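Local structure of Lmo0305 protein (Listeria monocytogenes, 3PJ0) at residues 76-81 with 229-234; 51-56 with 248-253. The protein is of unknown function but belongs to the beta-eliminating lyase family of pyridoxal-phosphate proteins, within the aminotransferase-like superfamily. One frame throughout, in Å; residues are numbered along the deposited sequence. Where two conformers were deposited one is given.

Contact 1 (76-81 with 229-234)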
loop_
_atom_site.group_PDB
_atom_site.type_symbol
_atom_site.label_atom_id
_atom_site.label_comp_id
_atom_site.label_asym_id
_atom_site.label_seq_id
_atom_site.Cartn_x
_atom_site.Cartn_y
_atom_site.Cartn_z
ATOM N N GLN A 76 7.285 -9.390 -4.334
ATOM C CA GLN A 76 8.379 -10.184 -4.938
ATOM C C GLN A 76 9.686 -10.130 -4.142
ATOM O O GLN A 76 10.348 -11.149 -4.019
ATOM C CB GLN A 76 8.575 -9.832 -6.392
ATOM C CG GLN A 76 7.382 -10.201 -7.229
ATOM C CD GLN A 76 7.750 -10.376 -8.681
ATOM O OE1 GLN A 76 7.682 -11.488 -9.221
ATOM N NE2 GLN A 76 8.201 -9.293 -9.316
ATOM N N GLN A 77 10.039 -8.957 -3.601
ATOM C CA GLN A 77 11.205 -8.872 -2.693
ATOM C C GLN A 77 11.006 -9.855 -1.518
ATOM O O GLN A 77 11.945 -10.545 -1.075
ATOM C CB GLN A 77 11.314 -7.478 -2.125
ATOM C CG GLN A 77 11.757 -6.421 -3.077
ATOM C CD GLN A 77 11.801 -5.105 -2.350
ATOM O OE1 GLN A 77 12.132 -5.071 -1.153
ATOM N NE2 GLN A 77 11.487 -4.001 -3.063
ATOM N N ILE A 78 9.778 -9.879 -0.990
ATOM C CA ILE A 78 9.406 -10.795 0.096
ATOM C C ILE A 78 9.503 -12.264 -0.323
ATOM O O ILE A 78 10.060 -13.086 0.428
ATOM C CB ILE A 78 7.981 -10.463 0.644
ATOM C CG1 ILE A 78 8.031 -9.131 1.371
ATOM C CG2 ILE A 78 7.420 -11.588 1.584
ATOM C CD1 ILE A 78 6.619 -8.551 1.726
ATOM N N ALA A 79 9.027 -12.606 -1.525
ATOM C CA ALA A 79 9.082 -13.987 -1.992
ATOM C C ALA A 79 10.538 -14.465 -2.012
ATOM O O ALA A 79 10.846 -15.550 -1.502
ATOM C CB ALA A 79 8.411 -14.134 -3.418
ATOM N N LEU A 80 11.427 -13.661 -2.599
ATOM C CA LEU A 80 12.846 -14.029 -2.738
ATOM C C LEU A 80 13.537 -14.146 -1.367
ATOM O O LEU A 80 14.370 -15.066 -1.172
ATOM C CB LEU A 80 13.586 -13.049 -3.679
ATOM C CG LEU A 80 13.028 -12.960 -5.125
ATOM C CD1 LEU A 80 13.801 -12.022 -5.995
ATOM C CD2 LEU A 80 12.921 -14.388 -5.765
ATOM N N ARG A 81 13.193 -13.267 -0.427
ATOM C CA ARG A 81 13.721 -13.398 0.956
ATOM C C ARG A 81 13.300 -14.708 1.646
ATOM O O ARG A 81 14.106 -15.369 2.304
ATOM C CB ARG A 81 13.344 -12.181 1.822
ATOM C CG ARG A 81 13.819 -12.283 3.307
ATOM C CD ARG A 81 15.316 -12.454 3.457
ATOM N NE ARG A 81 15.633 -12.649 4.868
ATOM C CZ ARG A 81 15.853 -11.670 5.744
ATOM N NH1 ARG A 81 15.878 -10.395 5.368
ATOM N NH2 ARG A 81 16.066 -11.986 7.020
ATOM N N LYS A 229 2.961 -13.117 4.995
ATOM C CA LYS A 229 2.084 -12.224 5.738
ATOM C C LYS A 229 2.817 -11.530 6.879
ATOM O O LYS A 229 2.538 -10.368 7.185
ATOM C CB LYS A 229 0.833 -12.965 6.229
ATOM C CG LYS A 229 -0.097 -13.371 5.104
ATOM C CD LYS A 229 -1.424 -13.882 5.622
ATOM C CE LYS A 229 -2.314 -14.373 4.511
ATOM N NZ LYS A 229 -3.691 -14.707 5.043
ATOM N N ILE A 230 3.772 -12.222 7.489
ATOM C CA ILE A 230 4.604 -11.610 8.520
ATOM C C ILE A 230 5.437 -10.478 7.890
ATOM O O ILE A 230 5.476 -9.372 8.418
ATOM C CB ILE A 230 5.520 -12.618 9.204
ATOM C CG1 ILE A 230 4.681 -13.684 9.908
ATOM C CG2 ILE A 230 6.443 -11.891 10.197
ATOM C CD1 ILE A 230 5.492 -14.733 10.644
ATOM N N TRP A 231 6.052 -10.755 6.750
ATOM C CA TRP A 231 6.849 -9.758 6.036
ATOM C C TRP A 231 5.976 -8.603 5.563
ATOM O O TRP A 231 6.418 -7.460 5.553
ATOM C CB TRP A 231 7.611 -10.374 4.836
ATOM C CG TRP A 231 8.850 -11.129 5.215
ATOM C CD1 TRP A 231 9.027 -12.480 5.190
ATOM C CD2 TRP A 231 10.089 -10.567 5.665
ATOM N NE1 TRP A 231 10.312 -12.790 5.620
ATOM C CE2 TRP A 231 10.981 -11.628 5.891
ATOM C CE3 TRP A 231 10.541 -9.258 5.864
ATOM C CZ2 TRP A 231 12.301 -11.423 6.351
ATOM C CZ3 TRP A 231 11.845 -9.066 6.323
ATOM C CH2 TRP A 231 12.695 -10.134 6.559
ATOM N N LYS A 232 4.742 -8.894 5.151
ATOM C CA LYS A 232 3.801 -7.833 4.724
ATOM C C LYS A 232 3.623 -6.765 5.839
ATOM O O LYS A 232 3.613 -5.555 5.557
ATOM C CB LYS A 232 2.431 -8.396 4.303
ATOM C CG LYS A 232 1.513 -7.325 3.644
ATOM C CD LYS A 232 0.252 -7.881 2.939
ATOM C CE LYS A 232 -0.822 -8.312 3.908
ATOM N NZ LYS A 232 -2.086 -8.718 3.218
ATOM N N ARG A 233 3.441 -7.216 7.078
ATOM C CA ARG A 233 3.313 -6.283 8.204
ATOM C C ARG A 233 4.599 -5.485 8.405
ATOM O O ARG A 233 4.568 -4.277 8.607
ATOM C CB ARG A 233 2.875 -6.978 9.465
ATOM C CG ARG A 233 2.938 -6.064 10.700
ATOM C CD ARG A 233 1.722 -6.174 11.536
ATOM N NE ARG A 233 0.599 -5.493 10.897
ATOM C CZ ARG A 233 0.301 -4.196 11.040
ATOM N NH1 ARG A 233 1.015 -3.386 11.812
ATOM N NH2 ARG A 233 -0.738 -3.687 10.391
ATOM N N ARG A 234 5.746 -6.156 8.296
ATOM C CA ARG A 234 7.049 -5.486 8.429
ATOM C C ARG A 234 7.232 -4.370 7.384
ATOM O O ARG A 234 7.761 -3.282 7.682
ATOM C CB ARG A 234 8.180 -6.516 8.272
ATOM C CG ARG A 234 8.282 -7.495 9.449
ATOM C CD ARG A 234 9.379 -8.507 9.208
ATOM N NE ARG A 234 9.527 -9.417 10.326
ATOM C CZ ARG A 234 10.271 -10.529 10.328
ATOM N NH1 ARG A 234 10.971 -10.908 9.248
ATOM N NH2 ARG A 234 10.323 -11.275 11.442
#
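Ile78 and Trp231 meet in a buried helix-helix contact beside strand 65-69, the end strand of the seven-stranded sheet, and Arg81 extends it across the outer part of the indole. The segments run obliquely antiparallel, 131° between their directions, with axes 10.0 Å apart at closest approach. The near point is aliphatic: Ile78 CG2 lies 3.5 Å from Trp231 CB, and the two side chains slide past one another in opposite senses. Ile78 CD1 reaches further, to Lys232 N at 3.9 Å. One turn on, Arg81 crosses the indole at about a right angle. With CG anti to the backbone N (chi1 178°), it lays CG over one indole face, 3.5 Å from Trp231 CZ2; the bend at chi2 then carries the guanidinium round the rim of the benzo ring, NH2 at its edge. There Trp231 CH2 stands over one guanidinium face, offset toward its rim and 3.4 Å from Arg81 NH1, with the planes 62° apart. Arg234 NH1 lies over the opposite indole face, likewise offset. Asp85 and Gln112 hold the Arg81 guanidinium through NE and NH1, while Leu111 of the second subunit packs on Trp231. Two helices, one following edge strand 65-69 and the other its neighbour 216-220, thus pack beside a mixed sheet of order 1-7-6-5-4-2-3, the hallmark of the large domain of fold-type I pyridoxal-phosphate proteins.

Contact 2 (51-56 with 248-253)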
loop_
_atom_site.group_PDB
_atom_site.type_symbol
_atom_site.label_atom_id
_atom_site.label_comp_id
_atom_site.label_asym_id
_atom_site.label_seq_id
_atom_site.Cartn_x
_atom_site.Cartn_y
_atom_site.Cartn_z
ATOM N N GLU A 51 -10.365 -12.372 2.145
ATOM C CA GLU A 51 -10.181 -13.832 2.175
ATOM C C GLU A 51 -10.803 -14.537 0.985
ATOM O O GLU A 51 -10.193 -15.463 0.429
ATOM C CB GLU A 51 -10.739 -14.427 3.467
ATOM C CG GLU A 51 -10.017 -13.936 4.686
ATOM C CD GLU A 51 -10.504 -14.586 5.962
ATOM O OE1 GLU A 51 -10.893 -15.784 5.878
ATOM O OE2 GLU A 51 -10.454 -13.910 7.026
ATOM N N ASP A 52 -12.006 -14.118 0.584
ATOM C CA ASP A 52 -12.651 -14.709 -0.575
ATOM C C ASP A 52 -11.848 -14.447 -1.856
ATOM O O ASP A 52 -11.757 -15.326 -2.699
ATOM C CB ASP A 52 -14.077 -14.212 -0.747
ATOM C CG ASP A 52 -14.998 -14.640 0.411
ATOM O OD1 ASP A 52 -14.561 -15.354 1.311
ATOM O OD2 ASP A 52 -16.142 -14.187 0.433
ATOM N N PHE A 53 -11.281 -13.243 -2.003
ATOM C CA PHE A 53 -10.521 -12.936 -3.214
ATOM C C PHE A 53 -9.229 -13.738 -3.241
ATOM O O PHE A 53 -8.843 -14.282 -4.282
ATOM C CB PHE A 53 -10.221 -11.446 -3.342
ATOM C CG PHE A 53 -9.589 -11.071 -4.654
ATOM C CD1 PHE A 53 -10.313 -11.156 -5.828
ATOM C CD2 PHE A 53 -8.268 -10.645 -4.707
ATOM C CE1 PHE A 53 -9.703 -10.832 -7.060
ATOM C CE2 PHE A 53 -7.673 -10.311 -5.901
ATOM C CZ PHE A 53 -8.400 -10.391 -7.085
ATOM N N GLU A 54 -8.550 -13.815 -2.109
ATOM C CA GLU A 54 -7.332 -14.642 -2.023
ATOM C C GLU A 54 -7.632 -16.107 -2.390
ATOM O O GLU A 54 -6.947 -16.711 -3.213
ATOM C CB GLU A 54 -6.741 -14.563 -0.614
ATOM C CG GLU A 54 -6.172 -13.149 -0.284
ATOM C CD GLU A 54 -5.754 -12.963 1.142
ATOM O OE1 GLU A 54 -6.271 -13.711 2.021
ATOM O OE2 GLU A 54 -4.944 -12.032 1.415
ATOM N N THR A 55 -8.690 -16.655 -1.807
ATOM C CA THR A 55 -9.074 -18.082 -2.078
ATOM C C THR A 55 -9.380 -18.313 -3.563
ATOM O O THR A 55 -8.944 -19.291 -4.155
ATOM C CB THR A 55 -10.234 -18.511 -1.177
ATOM O OG1 THR A 55 -9.832 -18.301 0.179
ATOM C CG2 THR A 55 -10.568 -20.015 -1.357
ATOM N N LYS A 56 -10.083 -17.367 -4.169
ATOM C CA LYS A 56 -10.433 -17.434 -5.588
ATOM C C LYS A 56 -9.224 -17.417 -6.537
ATOM O O LYS A 56 -9.148 -18.211 -7.487
ATOM C CB LYS A 56 -11.324 -16.255 -5.926
ATOM C CG LYS A 56 -11.680 -16.111 -7.385
ATOM C CD LYS A 56 -12.587 -14.920 -7.586
ATOM C CE LYS A 56 -12.811 -14.629 -9.025
ATOM N NZ LYS A 56 -13.937 -13.648 -9.223
ATOM N N SER A 248 -11.983 -3.490 -6.889
ATOM C CA SER A 248 -11.661 -3.096 -8.252
ATOM C C SER A 248 -10.872 -4.189 -8.979
ATOM O O SER A 248 -11.117 -4.415 -10.173
ATOM C CB SER A 248 -10.925 -1.749 -8.314
ATOM O OG SER A 248 -9.817 -1.741 -7.449
ATOM N N ALA A 249 -9.955 -4.866 -8.278
ATOM C CA ALA A 249 -9.185 -5.978 -8.899
ATOM C C ALA A 249 -10.122 -7.081 -9.335
ATOM O O ALA A 249 -10.077 -7.524 -10.464
ATOM C CB ALA A 249 -8.118 -6.556 -7.928
ATOM N N ASP A 250 -11.034 -7.452 -8.466
ATOM C CA ASP A 250 -12.009 -8.529 -8.792
ATOM C C ASP A 250 -12.963 -8.106 -9.927
ATOM O O ASP A 250 -13.219 -8.874 -10.860
ATOM C CB ASP A 250 -12.760 -8.929 -7.537
ATOM C CG ASP A 250 -13.335 -10.335 -7.617
ATOM O OD1 ASP A 250 -12.895 -11.145 -8.467
ATOM O OD2 ASP A 250 -14.246 -10.623 -6.815
ATOM N N TYR A 251 -13.432 -6.866 -9.889
ATOM C CA TYR A 251 -14.341 -6.363 -10.932
ATOM C C TYR A 251 -13.704 -6.431 -12.314
ATOM O O TYR A 251 -14.296 -6.993 -13.243
ATOM C CB TYR A 251 -14.798 -4.899 -10.629
ATOM C CG TYR A 251 -15.660 -4.323 -11.703
ATOM C CD1 TYR A 251 -17.032 -4.645 -11.776
ATOM C CD2 TYR A 251 -15.142 -3.444 -12.657
ATOM C CE1 TYR A 251 -17.838 -4.122 -12.760
ATOM C CE2 TYR A 251 -15.942 -2.937 -13.641
ATOM C CZ TYR A 251 -17.302 -3.287 -13.691
ATOM O OH TYR A 251 -18.118 -2.797 -14.686
ATOM N N TYR A 252 -12.525 -5.818 -12.456
ATOM C CA TYR A 252 -11.834 -5.756 -13.755
ATOM C C TYR A 252 -11.310 -7.118 -14.170
ATOM O O TYR A 252 -11.273 -7.433 -15.387
ATOM C CB TYR A 252 -10.765 -4.643 -13.768
ATOM C CG TYR A 252 -11.462 -3.313 -13.757
ATOM C CD1 TYR A 252 -12.173 -2.906 -14.874
ATOM C CD2 TYR A 252 -11.510 -2.508 -12.626
ATOM C CE1 TYR A 252 -12.838 -1.734 -14.896
ATOM C CE2 TYR A 252 -12.204 -1.293 -12.634
ATOM C CZ TYR A 252 -12.893 -0.934 -13.772
ATOM O OH TYR A 252 -13.627 0.223 -13.882
ATOM N N PHE A 253 -10.963 -7.971 -13.188
ATOM C CA PHE A 253 -10.586 -9.354 -13.553
ATOM C C PHE A 253 -11.769 -10.046 -14.264
ATOM O O PHE A 253 -11.622 -10.639 -15.341
ATOM C CB PHE A 253 -10.163 -10.157 -12.312
ATOM C CG PHE A 253 -9.731 -11.535 -12.616
ATOM C CD1 PHE A 253 -8.442 -11.795 -12.993
ATOM C CD2 PHE A 253 -10.626 -12.585 -12.547
ATOM C CE1 PHE A 253 -8.041 -13.122 -13.337
ATOM C CE2 PHE A 253 -10.226 -13.915 -12.864
ATOM C CZ PHE A 253 -8.921 -14.155 -13.248
HETATM O O HOH W 1 -15.967 -12.788 -7.257
#
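Phe53 and Asp250 slide past each other at the heart of a helix-helix contact within the beta-eliminating lyase family region, where helices 48-61 and 243-256 run 43° apart, their axes 11.3 Å from each other at closest approach. The tight part is the phenyl ring. With CG anti to the backbone N (chi1 -173°), Phe53 extends from its helix toward 248-253, bringing CZ 3.9 Å from Ala249 CB and CE1 3.6 Å from Asp250 CB. The carboxylate is turned 64° from the ring plane, yet Asp250 OD1 comes to the ring at its edge, 3.5 Å from Phe53 CE1, where the aromatic hydrogens carry a slight positive charge. Phe206 meets the same ring edge-to-face. The other side is looser and more hydrated. Lys56, one turn beyond Phe53, runs out fully extended and sets its ammonium against Asp250, where NZ meets OD1 at 2.8 Å in a salt bridge that uses the syn lone pair. A water completes a second route between the groups, accepting from Lys56 NZ at 3.0 Å and donating to Asp250 OD2 at 2.8 Å. Lys56 is also paired with Glu254, one turn further along the partner helix. Both carboxylate oxygens of Asp250 are therefore engaged, OD1 directly and OD2 through water. The nearby ammonium would be expected to favour the ionised carboxylate, and the chemistry implies an apolar contact edged by a hydrated ion pair.

How the contacts relate
The two contacts show how neighbouring helices can serve separate parts of one fold. Their centres lie about 21 Å apart, and contact 1 is nested along the chain inside the loop that contact 2 closes. Helices 222-234 and 243-256 follow each other in sequence, so contact 1 leads directly to the partner helix of contact 2; the contacts also touch, by packing alone, where Lys229 NZ of helix 222-234 lies 4.1 Å from Glu54 OE1 of helix 48-61. The second subunit reaches contact 1, whereas it does not touch the segments of contact 2. Phe206, which packs on Phe53, lies two residues before Lys208, the residue that carries the pyridoxal-phosphate group.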